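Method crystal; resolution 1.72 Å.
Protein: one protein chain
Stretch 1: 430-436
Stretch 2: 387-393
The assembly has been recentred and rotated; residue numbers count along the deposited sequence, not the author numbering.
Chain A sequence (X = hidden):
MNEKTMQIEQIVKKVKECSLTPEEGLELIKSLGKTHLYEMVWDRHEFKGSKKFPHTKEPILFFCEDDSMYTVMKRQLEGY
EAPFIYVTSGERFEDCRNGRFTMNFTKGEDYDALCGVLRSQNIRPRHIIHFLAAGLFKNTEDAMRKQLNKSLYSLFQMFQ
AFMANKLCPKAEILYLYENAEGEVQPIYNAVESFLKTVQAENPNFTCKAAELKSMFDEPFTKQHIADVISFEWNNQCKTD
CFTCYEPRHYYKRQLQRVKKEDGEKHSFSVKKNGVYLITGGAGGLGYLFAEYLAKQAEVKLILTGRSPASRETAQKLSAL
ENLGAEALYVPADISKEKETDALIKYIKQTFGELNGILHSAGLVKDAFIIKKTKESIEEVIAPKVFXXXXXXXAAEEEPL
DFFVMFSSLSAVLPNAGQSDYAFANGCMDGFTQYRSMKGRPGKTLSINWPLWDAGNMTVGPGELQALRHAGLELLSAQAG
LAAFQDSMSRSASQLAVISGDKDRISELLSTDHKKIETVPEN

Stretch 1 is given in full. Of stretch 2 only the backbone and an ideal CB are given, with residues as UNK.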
# COMPACT_ATOMS: atom_id res chain seq x y z
N GLY A 430 0.92 -5.50 0.45
CA GLY A 430 0.41 -6.49 1.40
C GLY A 430 -0.41 -7.61 0.76
O GLY A 430 -0.38 -8.77 1.24
N PHE A 431 -1.03 -7.34 -0.38
CA PHE A 431 -1.85 -8.32 -1.04
C PHE A 431 -1.03 -9.50 -1.54
O PHE A 431 -1.57 -10.60 -1.76
CB PHE A 431 -2.68 -7.69 -2.16
CG PHE A 431 -3.72 -8.63 -2.74
CD1 PHE A 431 -4.86 -8.97 -2.01
CD2 PHE A 431 -3.55 -9.21 -4.00
CE1 PHE A 431 -5.82 -9.85 -2.53
CE2 PHE A 431 -4.53 -10.03 -4.54
CZ PHE A 431 -5.66 -10.38 -3.82
N THR A 432 0.27 -9.28 -1.76
CA THR A 432 1.15 -10.33 -2.16
C THR A 432 1.03 -11.50 -1.14
O THR A 432 1.14 -12.69 -1.54
CB THR A 432 2.63 -9.93 -2.16
OG1 THR A 432 2.97 -9.46 -0.88
CG2 THR A 432 2.95 -8.84 -3.22
N GLN A 433 0.85 -11.20 0.13
CA GLN A 433 0.77 -12.26 1.16
C GLN A 433 -0.53 -13.04 1.06
O GLN A 433 -0.56 -14.17 1.48
CB GLN A 433 0.82 -11.64 2.53
CG GLN A 433 2.18 -11.05 2.85
CD GLN A 433 2.21 -10.61 4.34
OE1 GLN A 433 1.85 -11.39 5.27
NE2 GLN A 433 2.58 -9.34 4.57
N TYR A 434 -1.60 -12.42 0.56
CA TYR A 434 -2.83 -13.11 0.35
C TYR A 434 -2.67 -14.14 -0.74
O TYR A 434 -3.13 -15.29 -0.65
CB TYR A 434 -3.96 -12.11 0.03
CG TYR A 434 -5.32 -12.73 -0.27
CD1 TYR A 434 -5.68 -13.11 -1.58
CD2 TYR A 434 -6.25 -12.93 0.75
CE1 TYR A 434 -6.93 -13.65 -1.86
CE2 TYR A 434 -7.50 -13.50 0.48
CZ TYR A 434 -7.83 -13.87 -0.82
OH TYR A 434 -9.09 -14.38 -1.08
N ARG A 435 -2.02 -13.75 -1.82
CA ARG A 435 -1.84 -14.69 -2.93
C ARG A 435 -1.02 -15.91 -2.49
O ARG A 435 -1.28 -17.03 -2.90
CB ARG A 435 -1.19 -13.99 -4.15
CG ARG A 435 -2.10 -12.92 -4.70
CD ARG A 435 -1.69 -12.55 -6.12
NE ARG A 435 -2.40 -13.42 -7.08
CZ ARG A 435 -1.82 -14.24 -7.92
NH1 ARG A 435 -0.50 -14.41 -7.93
NH2 ARG A 435 -2.57 -14.88 -8.75
N SER A 436 -0.01 -15.65 -1.67
CA SER A 436 0.83 -16.66 -1.09
C SER A 436 -0.01 -17.57 -0.20
O SER A 436 0.12 -18.80 -0.23
CB SER A 436 1.88 -15.91 -0.24
OG SER A 436 2.79 -16.83 0.16
N UNK A 387 -9.41 -3.18 -7.69
CA UNK A 387 -8.99 -3.73 -8.99
C UNK A 387 -8.05 -4.90 -8.86
O UNK A 387 -8.23 -5.93 -9.49
CB UNK A 387 -8.32 -2.64 -9.83
N UNK A 388 -7.04 -4.72 -8.03
CA UNK A 388 -6.08 -5.78 -7.77
C UNK A 388 -6.79 -7.05 -7.30
O UNK A 388 -6.48 -8.16 -7.76
CB UNK A 388 -5.05 -5.33 -6.73
N UNK A 389 -7.74 -6.88 -6.37
CA UNK A 389 -8.43 -8.03 -5.77
C UNK A 389 -9.28 -8.70 -6.81
O UNK A 389 -9.33 -9.94 -6.89
CB UNK A 389 -9.29 -7.61 -4.58
N UNK A 390 -9.95 -7.90 -7.65
CA UNK A 390 -10.80 -8.47 -8.67
C UNK A 390 -10.04 -9.22 -9.73
O UNK A 390 -10.53 -10.28 -10.25
CB UNK A 390 -11.63 -7.37 -9.33
N UNK A 391 -8.82 -8.75 -10.03
CA UNK A 391 -7.98 -9.43 -11.02
C UNK A 391 -7.51 -10.77 -10.47
O UNK A 391 -7.54 -11.77 -11.15
CB UNK A 391 -6.78 -8.56 -11.41
N UNK A 392 -7.09 -10.80 -9.23
CA UNK A 392 -6.72 -12.07 -8.61
C UNK A 392 -7.93 -13.02 -8.57
O UNK A 392 -7.79 -14.21 -8.85
CB UNK A 392 -6.18 -11.84 -7.20
N UNK A 393 -9.08 -12.49 -8.19
CA UNK A 393 -10.29 -13.27 -8.01
C UNK A 393 -10.77 -13.85 -9.34
O UNK A 393 -10.93 -15.04 -9.45
CB UNK A 393 -11.39 -12.41 -7.38

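The two segments are helical and run nearly parallel, their axes 11.5 Å apart at closest approach and inclined at 17°. Stretch 1 offers chiefly the ring of Phe431 and the guanidinium of Arg435.

Position 387 has ordinary helical angles (-59/-48), and no atom of stretch 1 lies within 5.5 Å of its ideal CB. Nothing visible restricts the choice here; the residue is Gly387, whose carbonyl O accepts a hydrogen bond from the backbone N of position 391.

At position 388 the CA-to-CB bond points toward stretch 1, and the ideal CB lies 5.0 Å from Phe431 CD2. That leaves room for a small or branched side chain with a methyl to set against the ring: valine, isoleucine, threonine or alanine would all be reasonable. The residue is Thr388. With chi1 in the m well, its CG2 comes within 3.8 Å of Phe431 CD2, while OG1 is hydrogen-bonded elsewhere in the structure.

Position 389 points sideways, yet its ideal CB is 4.6 Å from Phe431 CE1. An apolar side chain could reach the ring from there, whether valine, isoleucine, leucine or methionine. Val389 occupies the site, and its t rotamer brings CG2 to 3.7 Å from Phe431 CE1, an apolar contact.

Position 390 points away, and stretch 1 sets no limit on it: large or small, polar or apolar would do. It is Trp390. Position 391 points sideways, its ideal CB also beyond 5.5 Å of stretch 1, and is equally free; it is Leu391. Neither touches stretch 1.

At position 392 the CA-to-CB bond points toward stretch 1, with the ideal CB 3.6 Å from Phe431 CE2 and 4.1 Å from Arg435 NE. The ring limits bulk near the backbone, while the nearby positive charge calls for an acceptor, preferably an anionic one. A short acid suits both demands; asparagine could supply an acceptor without the charge, and glutamate would have to fold its longer chain. Asp392 is found. Its CB packs at the edge of the Phe431 ring, 3.7 Å from CE2, and its OD1 accepts a hydrogen bond from Arg435 NE at 2.8 Å and 157°, within a salt bridge. A water bridges the same two residues, donating to Asp392 O (2.8 Å) and accepting from Arg435 NH2 (2.9 Å). The second carboxylate oxygen, OD2, lies at the edge of the Tyr434 ring, 3.7 Å from CE1.

Position 393 points sideways with no atom of stretch 1 within 5.5 Å of its ideal CB, so a long chain, polar or not, meets no obstacle from stretch 1. Lys393 is extended, all four chi angles t, and its end leads away.

Stretch 2 (387-393) GTVWLDK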
# COMPACT_ATOMS: atom_id res chain seq x y z
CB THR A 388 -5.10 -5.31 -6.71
OG1 THR A 388 -4.48 -4.10 -7.13
CG2 THR A 388 -4.02 -6.34 -6.48
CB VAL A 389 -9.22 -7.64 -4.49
CG1 VAL A 389 -10.04 -8.80 -3.92
CG2 VAL A 389 -8.21 -7.15 -3.40
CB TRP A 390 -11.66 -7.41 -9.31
CG TRP A 390 -12.56 -6.63 -8.40
CD1 TRP A 390 -12.98 -5.36 -8.63
CD2 TRP A 390 -13.19 -7.04 -7.18
NE1 TRP A 390 -13.78 -4.92 -7.62
CE2 TRP A 390 -13.98 -5.94 -6.74
CE3 TRP A 390 -13.21 -8.22 -6.43
CZ2 TRP A 390 -14.76 -5.98 -5.55
CZ3 TRP A 390 -14.03 -8.26 -5.25
CH2 TRP A 390 -14.76 -7.14 -4.82
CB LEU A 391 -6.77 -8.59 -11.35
CG LEU A 391 -6.97 -7.37 -12.23
CD1 LEU A 391 -5.87 -6.34 -12.13
CD2 LEU A 391 -7.06 -7.89 -13.68
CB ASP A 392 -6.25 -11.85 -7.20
CG ASP A 392 -6.13 -13.17 -6.41
OD1 ASP A 392 -5.12 -13.86 -6.63
OD2 ASP A 392 -7.01 -13.47 -5.60
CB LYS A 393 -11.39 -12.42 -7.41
CG LYS A 393 -12.59 -13.23 -6.91
CD LYS A 393 -13.53 -12.25 -6.21
CE LYS A 393 -14.68 -12.93 -5.46
NZ LYS A 393 -15.53 -11.98 -4.75
O HOH W 1 -5.28 -15.25 -9.63
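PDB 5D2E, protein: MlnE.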